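Local coordinates for protein NURA (Sulfolobus solfataricus, PDB 2YGK) that acts as a manganese-dependent nuclease that probably works with HerA to resect DNA ends in archaeal double-strand break repair, at residues L178-Q183 / P246-L251; G134-K139 / F184-I189; E113-S118 / V160-I165; I68-A73 / E106-L111. One frame throughout, in Å; residues are numbered along the deposited sequence.

Interaction 1: L178-Q183 / P246-L251; sequences LMLLNQ and PEIEVL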
# COMPACT_ATOMS: atom_id res chain seq x y z
N LEU A 178 11.60 -13.65 8.02
CA LEU A 178 10.75 -14.12 6.92
C LEU A 178 11.40 -13.90 5.56
O LEU A 178 11.30 -14.74 4.69
CB LEU A 178 9.36 -13.48 6.97
CG LEU A 178 8.42 -14.06 8.03
CD1 LEU A 178 7.23 -13.12 8.39
CD2 LEU A 178 7.93 -15.41 7.59
N MSE A 179 12.09 -12.78 5.39
CA MSE A 179 12.83 -12.52 4.16
C MSE A 179 13.86 -13.62 3.93
O MSE A 179 13.94 -14.20 2.84
CB MSE A 179 13.53 -11.17 4.25
CG MSE A 179 12.57 -10.01 4.11
SE MSE A 179 13.45 -8.30 4.25
CE MSE A 179 14.45 -8.36 2.56
N LEU A 180 14.65 -13.92 4.96
CA LEU A 180 15.63 -15.01 4.89
C LEU A 180 14.99 -16.34 4.49
O LEU A 180 15.45 -17.00 3.56
CB LEU A 180 16.37 -15.18 6.22
CG LEU A 180 17.80 -14.65 6.31
CD1 LEU A 180 18.42 -15.07 7.63
CD2 LEU A 180 18.68 -15.14 5.16
N LEU A 181 13.91 -16.70 5.18
CA LEU A 181 13.18 -17.94 4.87
C LEU A 181 12.85 -18.05 3.38
O LEU A 181 13.09 -19.08 2.74
CB LEU A 181 11.89 -18.03 5.69
CG LEU A 181 11.15 -19.36 5.53
CD1 LEU A 181 12.10 -20.53 5.80
CD2 LEU A 181 9.92 -19.43 6.42
N ASN A 182 12.30 -16.99 2.81
CA ASN A 182 12.02 -17.00 1.38
C ASN A 182 13.29 -17.23 0.53
O ASN A 182 13.26 -18.03 -0.40
CB ASN A 182 11.35 -15.71 0.98
CG ASN A 182 10.03 -15.54 1.66
OD1 ASN A 182 9.46 -16.48 2.17
ND2 ASN A 182 9.52 -14.32 1.65
N GLN A 183 14.39 -16.57 0.86
CA GLN A 183 15.64 -16.74 0.10
C GLN A 183 16.13 -18.19 0.17
O GLN A 183 16.58 -18.74 -0.84
CB GLN A 183 16.73 -15.77 0.59
CG GLN A 183 16.48 -14.31 0.19
CD GLN A 183 17.57 -13.32 0.63
OE1 GLN A 183 18.44 -13.63 1.45
NE2 GLN A 183 17.50 -12.12 0.08
N PRO A 246 25.00 -20.08 4.10
CA PRO A 246 24.72 -21.49 3.93
C PRO A 246 24.34 -21.84 2.46
O PRO A 246 25.22 -21.80 1.60
CB PRO A 246 23.57 -21.72 4.91
CG PRO A 246 22.84 -20.45 4.89
CD PRO A 246 23.88 -19.37 4.74
N GLU A 247 23.08 -22.18 2.19
CA GLU A 247 22.60 -22.52 0.83
C GLU A 247 22.26 -21.27 0.02
O GLU A 247 22.47 -21.24 -1.19
CB GLU A 247 21.33 -23.37 0.90
CG GLU A 247 21.46 -24.69 1.67
CD GLU A 247 21.68 -25.91 0.78
OE1 GLU A 247 21.64 -25.79 -0.47
OE2 GLU A 247 21.89 -27.00 1.35
N ILE A 248 21.72 -20.26 0.69
CA ILE A 248 21.41 -18.98 0.06
C ILE A 248 22.63 -18.45 -0.67
O ILE A 248 22.52 -18.00 -1.81
CB ILE A 248 20.97 -17.94 1.09
CG1 ILE A 248 19.56 -18.25 1.58
CG2 ILE A 248 21.01 -16.54 0.50
CD1 ILE A 248 19.15 -17.46 2.80
N GLU A 249 23.79 -18.52 -0.03
CA GLU A 249 25.04 -18.13 -0.69
C GLU A 249 25.19 -18.82 -2.04
O GLU A 249 25.66 -18.19 -2.97
CB GLU A 249 26.25 -18.35 0.23
CG GLU A 249 26.39 -17.24 1.29
CD GLU A 249 26.58 -17.77 2.70
OE1 GLU A 249 27.26 -18.81 2.86
OE2 GLU A 249 26.06 -17.15 3.66
N VAL A 250 24.74 -20.08 -2.17
CA VAL A 250 24.75 -20.78 -3.49
C VAL A 250 23.78 -20.17 -4.55
O VAL A 250 23.71 -20.61 -5.69
CB VAL A 250 24.54 -22.33 -3.36
CG1 VAL A 250 24.73 -23.03 -4.71
CG2 VAL A 250 25.52 -22.93 -2.36
N LEU A 251 23.05 -19.14 -4.16
CA LEU A 251 22.15 -18.41 -5.04
C LEU A 251 22.75 -17.08 -5.49
O LEU A 251 22.16 -16.38 -6.30
CB LEU A 251 20.87 -18.15 -4.26
CG LEU A 251 19.64 -17.64 -4.98
CD1 LEU A 251 19.23 -18.62 -6.07
CD2 LEU A 251 18.56 -17.45 -3.93

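Interaction 2: G134-K139 / F184-I189; sequences GSLSKK and FLVSKI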
# COMPACT_ATOMS: atom_id res chain seq x y z
N GLY A 134 4.80 -14.22 -10.25
CA GLY A 134 5.77 -13.28 -9.76
C GLY A 134 7.18 -13.50 -10.29
O GLY A 134 7.57 -14.61 -10.65
N SER A 135 7.96 -12.43 -10.28
CA SER A 135 9.33 -12.48 -10.81
C SER A 135 10.32 -13.10 -9.83
O SER A 135 10.13 -13.04 -8.61
CB SER A 135 9.79 -11.07 -11.07
OG SER A 135 9.67 -10.34 -9.84
N LEU A 136 11.40 -13.66 -10.38
CA LEU A 136 12.49 -14.17 -9.55
C LEU A 136 13.01 -13.06 -8.61
O LEU A 136 13.07 -13.25 -7.42
CB LEU A 136 13.63 -14.73 -10.44
CG LEU A 136 14.77 -15.52 -9.79
CD1 LEU A 136 14.24 -16.55 -8.78
CD2 LEU A 136 15.64 -16.20 -10.83
N SER A 137 13.34 -11.91 -9.17
CA SER A 137 13.87 -10.78 -8.40
C SER A 137 12.98 -10.43 -7.25
O SER A 137 13.47 -10.24 -6.17
CB SER A 137 14.05 -9.53 -9.30
OG SER A 137 13.00 -9.41 -10.31
N LYS A 138 11.67 -10.38 -7.45
CA LYS A 138 10.79 -9.96 -6.37
C LYS A 138 10.63 -11.03 -5.28
O LYS A 138 10.55 -10.71 -4.11
CB LYS A 138 9.43 -9.42 -6.88
CG LYS A 138 9.41 -7.85 -7.04
CD LYS A 138 8.24 -7.30 -7.90
CE LYS A 138 8.52 -5.87 -8.44
NZ LYS A 138 7.82 -5.56 -9.76
N LYS A 139 10.58 -12.30 -5.68
CA LYS A 139 10.43 -13.42 -4.72
C LYS A 139 11.64 -13.57 -3.81
O LYS A 139 11.51 -13.95 -2.64
CB LYS A 139 10.21 -14.73 -5.46
CG LYS A 139 8.88 -14.84 -6.19
CD LYS A 139 7.75 -15.24 -5.28
CE LYS A 139 6.37 -14.77 -5.79
NZ LYS A 139 5.56 -15.91 -6.31
N PHE A 184 16.01 -18.80 1.33
CA PHE A 184 16.40 -20.18 1.55
C PHE A 184 15.46 -21.11 0.81
O PHE A 184 15.91 -22.08 0.19
CB PHE A 184 16.41 -20.47 3.04
CG PHE A 184 16.63 -21.93 3.39
CD1 PHE A 184 17.89 -22.51 3.30
CD2 PHE A 184 15.57 -22.71 3.84
CE1 PHE A 184 18.08 -23.84 3.64
CE2 PHE A 184 15.76 -24.05 4.20
CZ PHE A 184 17.02 -24.61 4.09
N LEU A 185 14.17 -20.80 0.84
CA LEU A 185 13.18 -21.56 0.07
C LEU A 185 13.33 -21.49 -1.46
O LEU A 185 13.19 -22.50 -2.16
CB LEU A 185 11.78 -21.12 0.48
CG LEU A 185 11.43 -21.62 1.87
CD1 LEU A 185 10.13 -20.98 2.32
CD2 LEU A 185 11.35 -23.15 1.93
N VAL A 186 13.58 -20.29 -1.99
CA VAL A 186 13.87 -20.19 -3.44
C VAL A 186 15.08 -21.04 -3.73
O VAL A 186 15.09 -21.78 -4.70
CB VAL A 186 14.20 -18.76 -3.87
CG1 VAL A 186 14.82 -18.74 -5.24
CG2 VAL A 186 12.94 -17.90 -3.83
N SER A 187 16.08 -20.96 -2.86
CA SER A 187 17.33 -21.67 -3.11
C SER A 187 17.17 -23.18 -3.21
O SER A 187 17.87 -23.81 -3.99
CB SER A 187 18.36 -21.35 -2.04
OG SER A 187 18.71 -19.99 -2.13
N LYS A 188 16.27 -23.74 -2.42
CA LYS A 188 16.01 -25.17 -2.48
C LYS A 188 15.31 -25.51 -3.80
O LYS A 188 15.62 -26.50 -4.44
CB LYS A 188 15.19 -25.64 -1.28
CG LYS A 188 15.95 -25.45 0.04
CD LYS A 188 16.05 -26.74 0.89
CE LYS A 188 16.93 -27.83 0.25
NZ LYS A 188 18.39 -27.71 0.58
N ILE A 189 14.37 -24.65 -4.19
CA ILE A 189 13.60 -24.86 -5.41
C ILE A 189 14.52 -24.88 -6.65
O ILE A 189 14.43 -25.76 -7.48
CB ILE A 189 12.51 -23.81 -5.54
CG1 ILE A 189 11.48 -24.00 -4.42
CG2 ILE A 189 11.81 -23.92 -6.87
CD1 ILE A 189 10.54 -22.78 -4.20

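Interaction 3: E113-S118 / V160-I165; sequences EALELS and VDLNGI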
# COMPACT_ATOMS: atom_id res chain seq x y z
N GLU A 113 4.20 -15.53 0.77
CA GLU A 113 5.23 -16.00 -0.14
C GLU A 113 5.86 -17.32 0.38
O GLU A 113 6.01 -18.29 -0.35
CB GLU A 113 6.23 -14.86 -0.41
CG GLU A 113 5.78 -13.92 -1.67
CD GLU A 113 5.75 -12.36 -1.41
OE1 GLU A 113 6.37 -11.88 -0.42
OE2 GLU A 113 5.10 -11.61 -2.22
N ALA A 114 6.15 -17.38 1.68
CA ALA A 114 6.58 -18.61 2.32
C ALA A 114 5.72 -19.83 1.98
O ALA A 114 6.27 -20.89 1.68
CB ALA A 114 6.62 -18.41 3.81
N LEU A 115 4.40 -19.71 1.99
CA LEU A 115 3.52 -20.86 1.77
C LEU A 115 3.53 -21.27 0.31
O LEU A 115 3.50 -22.48 -0.01
CB LEU A 115 2.09 -20.57 2.21
CG LEU A 115 1.86 -20.35 3.72
CD1 LEU A 115 0.40 -19.96 3.95
CD2 LEU A 115 2.24 -21.56 4.54
N GLU A 116 3.56 -20.28 -0.59
CA GLU A 116 3.71 -20.55 -2.01
C GLU A 116 4.97 -21.37 -2.22
O GLU A 116 4.91 -22.49 -2.73
CB GLU A 116 3.82 -19.26 -2.82
CG GLU A 116 2.54 -18.52 -2.96
CD GLU A 116 2.65 -17.13 -3.57
OE1 GLU A 116 3.13 -16.98 -4.68
OE2 GLU A 116 2.21 -16.17 -2.94
N LEU A 117 6.10 -20.82 -1.83
CA LEU A 117 7.38 -21.46 -2.10
C LEU A 117 7.43 -22.81 -1.42
O LEU A 117 7.94 -23.75 -2.02
CB LEU A 117 8.55 -20.62 -1.63
CG LEU A 117 8.73 -19.21 -2.22
CD1 LEU A 117 9.80 -18.55 -1.35
CD2 LEU A 117 9.06 -19.17 -3.78
N SER A 118 6.88 -22.96 -0.23
CA SER A 118 6.90 -24.32 0.32
C SER A 118 5.98 -25.30 -0.43
O SER A 118 6.24 -26.47 -0.44
CB SER A 118 6.65 -24.34 1.82
OG SER A 118 5.28 -24.26 2.08
N VAL A 160 12.64 -24.70 8.65
CA VAL A 160 11.43 -24.24 7.98
C VAL A 160 10.28 -24.19 8.97
O VAL A 160 9.22 -24.75 8.73
CB VAL A 160 11.07 -25.14 6.76
CG1 VAL A 160 9.85 -24.57 6.03
CG2 VAL A 160 12.27 -25.28 5.81
N ASP A 161 10.51 -23.49 10.07
CA ASP A 161 9.55 -23.46 11.17
C ASP A 161 8.76 -22.15 11.14
O ASP A 161 9.12 -21.17 11.80
CB ASP A 161 10.32 -23.62 12.49
CG ASP A 161 9.40 -23.87 13.70
OD1 ASP A 161 8.16 -23.92 13.53
OD2 ASP A 161 9.95 -24.02 14.82
N LEU A 162 7.67 -22.13 10.36
CA LEU A 162 6.83 -20.93 10.28
C LEU A 162 6.25 -20.57 11.63
O LEU A 162 6.34 -19.42 12.04
CB LEU A 162 5.67 -21.10 9.30
CG LEU A 162 6.00 -20.93 7.83
CD1 LEU A 162 4.73 -21.08 7.04
CD2 LEU A 162 6.66 -19.59 7.57
N ASN A 163 5.66 -21.56 12.31
CA ASN A 163 5.09 -21.35 13.65
C ASN A 163 6.10 -20.70 14.60
O ASN A 163 5.72 -19.88 15.44
CB ASN A 163 4.57 -22.66 14.26
CG ASN A 163 3.22 -23.10 13.69
OD1 ASN A 163 3.04 -23.18 12.46
ND2 ASN A 163 2.26 -23.39 14.57
N GLY A 164 7.37 -21.07 14.45
CA GLY A 164 8.46 -20.49 15.23
C GLY A 164 8.78 -19.04 14.89
O GLY A 164 8.90 -18.19 15.78
N ILE A 165 8.92 -18.75 13.60
CA ILE A 165 9.26 -17.41 13.13
C ILE A 165 8.15 -16.43 13.50
O ILE A 165 8.43 -15.30 13.91
CB ILE A 165 9.52 -17.40 11.60
CG1 ILE A 165 10.83 -18.12 11.27
CG2 ILE A 165 9.58 -15.97 11.07
CD1 ILE A 165 11.03 -18.40 9.80

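Interaction 4: I68-A73 / E106-L111; sequences IGIVYA and ERISLL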
# COMPACT_ATOMS: atom_id res chain seq x y z
N ILE A 68 -7.76 -5.33 18.42
CA ILE A 68 -7.03 -6.52 18.88
C ILE A 68 -5.67 -6.68 18.19
O ILE A 68 -4.79 -7.38 18.69
CB ILE A 68 -7.88 -7.80 18.70
CG1 ILE A 68 -7.44 -8.91 19.65
CG2 ILE A 68 -7.81 -8.31 17.26
CD1 ILE A 68 -7.84 -8.71 21.08
N GLY A 69 -5.50 -6.04 17.04
CA GLY A 69 -4.25 -5.99 16.30
C GLY A 69 -4.56 -6.09 14.82
O GLY A 69 -5.67 -5.78 14.42
N ILE A 70 -3.59 -6.57 14.04
CA ILE A 70 -3.75 -6.78 12.61
C ILE A 70 -4.26 -8.19 12.36
O ILE A 70 -3.50 -9.15 12.44
CB ILE A 70 -2.43 -6.61 11.83
CG1 ILE A 70 -1.67 -5.37 12.28
CG2 ILE A 70 -2.72 -6.55 10.33
CD1 ILE A 70 -2.49 -4.12 12.21
N VAL A 71 -5.53 -8.30 12.03
CA VAL A 71 -6.14 -9.60 11.78
C VAL A 71 -5.87 -9.99 10.35
O VAL A 71 -6.33 -9.31 9.46
CB VAL A 71 -7.65 -9.56 11.99
CG1 VAL A 71 -8.28 -10.92 11.64
CG2 VAL A 71 -8.00 -9.16 13.45
N TYR A 72 -5.14 -11.08 10.13
CA TYR A 72 -4.73 -11.46 8.79
C TYR A 72 -5.12 -12.88 8.42
O TYR A 72 -5.41 -13.72 9.25
CB TYR A 72 -3.23 -11.35 8.64
CG TYR A 72 -2.49 -12.40 9.42
CD1 TYR A 72 -2.12 -12.17 10.75
CD2 TYR A 72 -2.20 -13.62 8.86
CE1 TYR A 72 -1.44 -13.14 11.47
CE2 TYR A 72 -1.53 -14.59 9.57
CZ TYR A 72 -1.15 -14.35 10.88
OH TYR A 72 -0.47 -15.34 11.59
N ALA A 73 -5.04 -13.13 7.13
CA ALA A 73 -5.33 -14.42 6.57
C ALA A 73 -4.46 -14.56 5.35
O ALA A 73 -4.43 -13.68 4.51
CB ALA A 73 -6.78 -14.51 6.22
N GLU A 106 3.80 -6.11 5.32
CA GLU A 106 4.90 -6.75 4.64
C GLU A 106 5.12 -8.17 5.22
O GLU A 106 5.28 -9.15 4.46
CB GLU A 106 6.16 -5.88 4.76
CG GLU A 106 7.08 -6.08 3.57
CD GLU A 106 8.53 -5.71 3.85
OE1 GLU A 106 8.78 -4.82 4.69
OE2 GLU A 106 9.40 -6.33 3.18
N ARG A 107 5.08 -8.29 6.55
CA ARG A 107 5.17 -9.62 7.13
C ARG A 107 4.06 -10.51 6.60
O ARG A 107 4.29 -11.69 6.36
CB ARG A 107 5.12 -9.60 8.66
CG ARG A 107 6.07 -8.61 9.28
CD ARG A 107 6.44 -8.92 10.71
NE ARG A 107 5.34 -8.84 11.65
CZ ARG A 107 4.77 -7.71 12.05
NH1 ARG A 107 5.20 -6.55 11.57
NH2 ARG A 107 3.77 -7.77 12.92
N ILE A 108 2.85 -9.98 6.45
CA ILE A 108 1.75 -10.81 6.01
C ILE A 108 2.10 -11.34 4.62
O ILE A 108 1.95 -12.53 4.35
CB ILE A 108 0.41 -10.07 5.92
CG1 ILE A 108 -0.13 -9.77 7.32
CG2 ILE A 108 -0.62 -10.91 5.17
CD1 ILE A 108 -1.12 -8.60 7.35
N SER A 109 2.57 -10.46 3.75
CA SER A 109 2.84 -10.88 2.39
C SER A 109 4.01 -11.85 2.32
O SER A 109 3.99 -12.77 1.53
CB SER A 109 3.02 -9.69 1.45
OG SER A 109 3.86 -8.71 2.00
N LEU A 110 5.04 -11.64 3.15
CA LEU A 110 6.19 -12.53 3.16
C LEU A 110 5.77 -13.89 3.69
O LEU A 110 6.28 -14.92 3.26
CB LEU A 110 7.32 -11.96 4.04
CG LEU A 110 8.04 -10.79 3.38
CD1 LEU A 110 8.88 -9.99 4.38
CD2 LEU A 110 8.89 -11.24 2.24
N LEU A 111 4.87 -13.90 4.65
CA LEU A 111 4.30 -15.14 5.14
C LEU A 111 3.55 -15.86 4.02
O LEU A 111 3.70 -17.08 3.84
CB LEU A 111 3.40 -14.84 6.31
CG LEU A 111 2.64 -15.96 6.99
CD1 LEU A 111 3.47 -17.23 7.17
CD2 LEU A 111 2.15 -15.40 8.34

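Interaction 1: L178-Q183 / P246-L251
Q183 O accepts a hydrogen bond from S187 OG one helical turn further on, and L251 CD2 settles 3.9 Å from this same Q183 O. The methyl packs beside a carbonyl already engaged inside helix 171-193. Residues 247-249 have helical backbone angles, and the turn they form is drawn shut by L251 N donating to I248 O at 2.7 Å, which brings I248 and L251 round to the same helix. I248 does most of the touching. Its CG1 stands opposite the carbonyl carbon (chi1 -73°) and the chain runs on extended (chi2 168°), carrying CD1 straight to the helix. There I248 CD1 meets L180 CD2 at 3.3 Å and Q183 CB at 3.7 Å, while I248 CG1 lies 3.7 Å from Q183 C. Both helix side chains cross the isoleucine at about a right angle. Beside them Q183 OE1 passes 4.0 Å from I248 CG2, and Q183 NE2 is turned to a different partner, donating to I140 O. An alanine here, lacking CG1, CG2 and CD1, would probably leave L180 CD2 and Q183 CB without their apolar neighbour and weaken the seat of the turn on the helix. F184 also touches I248, and L251 continues onto I190. N182, directed away from the turn, touches L110 and A114 of helix 104-123. This is a connecting loop, between strands 228-236 and 255-262, docked on the outer side of a long helix that flanks the central mixed sheet of the RNase H-like domain.

Interaction 2: G134-K139 / F184-I189
V186 presents its two methyls to the short helix 136-140, one to each of two residues. V186 CG1 meets L136 CD1 at 4.2 Å. V186 CG2 faces K139 at the backbone and at the root of the side chain, 4.4 Å from K139 O and 4.5 Å from K139 CB. These are loose van der Waals contacts, apolar between the side chains, and the two segments bury only a small area against each other. K139 starts toward V186, but two successive bends (chi1 -68°, chi2 -82°) swing the rest of the chain away. Its NZ forms a salt bridge with E116 OE1 and also donates to the carbonyl of D133, which binds manganese together with D58, and the K139 side chain comes within about 6 Å of the ion. Further out, the start of the helix is fixed by S135 at the N-cap position: S135 OG accepts from K138 N at 3.1 Å with an N-H...O angle of 148°, and S135 O receives K139 N at 3.1 Å. The L136 side chain is backed by W199 and V275 of the sheet, and D273 OD2 takes the L136 N-H. Before the cap, G134 adopts backbone angles that call for glycine, and a CB here would stand only 2.9 Å from K139 CE. The contact thus divides K139 by chemistry: its CB shares the apolar seam with V186, while its ammonium group is held by E116 and the D133 carbonyl, where its charge could influence the electrostatics around the metal site.

Interaction 3: E113-S118 / V160-I165
A114 and L162 bring their CA atoms to 8.3 Å where the middle of helix 104-123 faces the first turn of helix 162-166. The approaching chain makes a tight helix-to-helix junction. V160, with positive phi (62°), closes helix 151-159 in a Schellman motif, and D161 immediately becomes the N-cap of the next helix. The capping bond is weak, D161 OD1 accepting from G164 N at 3.1 Å, whereas the backbone bond from I165 N to D161 O is 3.0 Å long. G164 suits this cap, since a CB there would come within 2.7 Å of D161 OD2. Next to the cap, L162 is directed at the long helix and divides its methyls between two neighbours. L162 CD2 rests on A114 CB at 3.9 Å, and L162 CD1 meets L115 CD2 at 3.6 Å. With CG opposite the carbonyl carbon (chi1 -80°), the L162 fork spreads over both residues; the L115 side chain, rising from its own helix, crosses it obliquely. The small A114 side chain probably allows L162 to sit close to the helix, with L115 alongside. Other parts of the domain complete the surroundings: L181 of helix 171-193 packs on L162, N182 touches A114, and V74 and A76 of strand 70-82 lie against L115. One turn along, S118 OG donates to L115 O at 3.3 Å, approaching well to one side of the carbonyl direction (C=O...OG angle 110°) and tilted out of the carbonyl plane.

Interaction 4: I68-A73 / E106-L111
The first helix of the RNase H-like fold packs here on the second strand of its mixed sheet, I108 and L111 of helix 104-123 meeting I70 and Y72 of strand 70-82. The segment axes come within 9.5 Å and run nearly parallel, 18° apart. I108 lies at the centre: its CD1 touches Y72 CB at 3.7 Å and I70 CG2 at 4.0 Å, while I108 CG1 sits 3.7 Å from Y72 CB and close to the base of the ring. I70 and Y72, two apart on the strand, both point toward the helix, and I108 CD1 bridges them. With its ring carbon CG flanked by both backbone branches (chi1 70°), Y72 runs along the helix to L111. There L111 CD2 approaches Y72 CE2 obliquely at 4.0 Å, and the two side chains cross at about a right angle. I70 O lies in the ring plane, at its edge. An alanine in place of I108 lacks CG1, CG2 and CD1, and is likely to open a gap between strand and helix, with Y72 CB and I70 CG2 losing their shared partner. F98 of the neighbouring strand 85-98 stacks with Y72 and touches I108 and L111, while I166 of helix 162-166 packs on both Y72 and L111, so the contact is enclosed between sheet and helices.

Overall arrangement
From the N terminus, interaction 4 closes first, folding helix 104-123 back onto strand 70-82 after the hairpin that includes strand 85-98. Interaction 3 opens further along that helix and returns at 160-165. Interaction 2 starts within this loop, just after manganese ligand D133, and ends beyond it on helix 171-193, so the two cross. Interaction 1 begins on the same helix before interaction 2 closes and ends at 246-251, crossing it in turn. The remaining pairs follow in series. Helix 104-123 joins interactions 4 and 3, and helix 171-193 joins interactions 2 and 1. Together they layer sheet, inner helix, outer helix and peripheral loop.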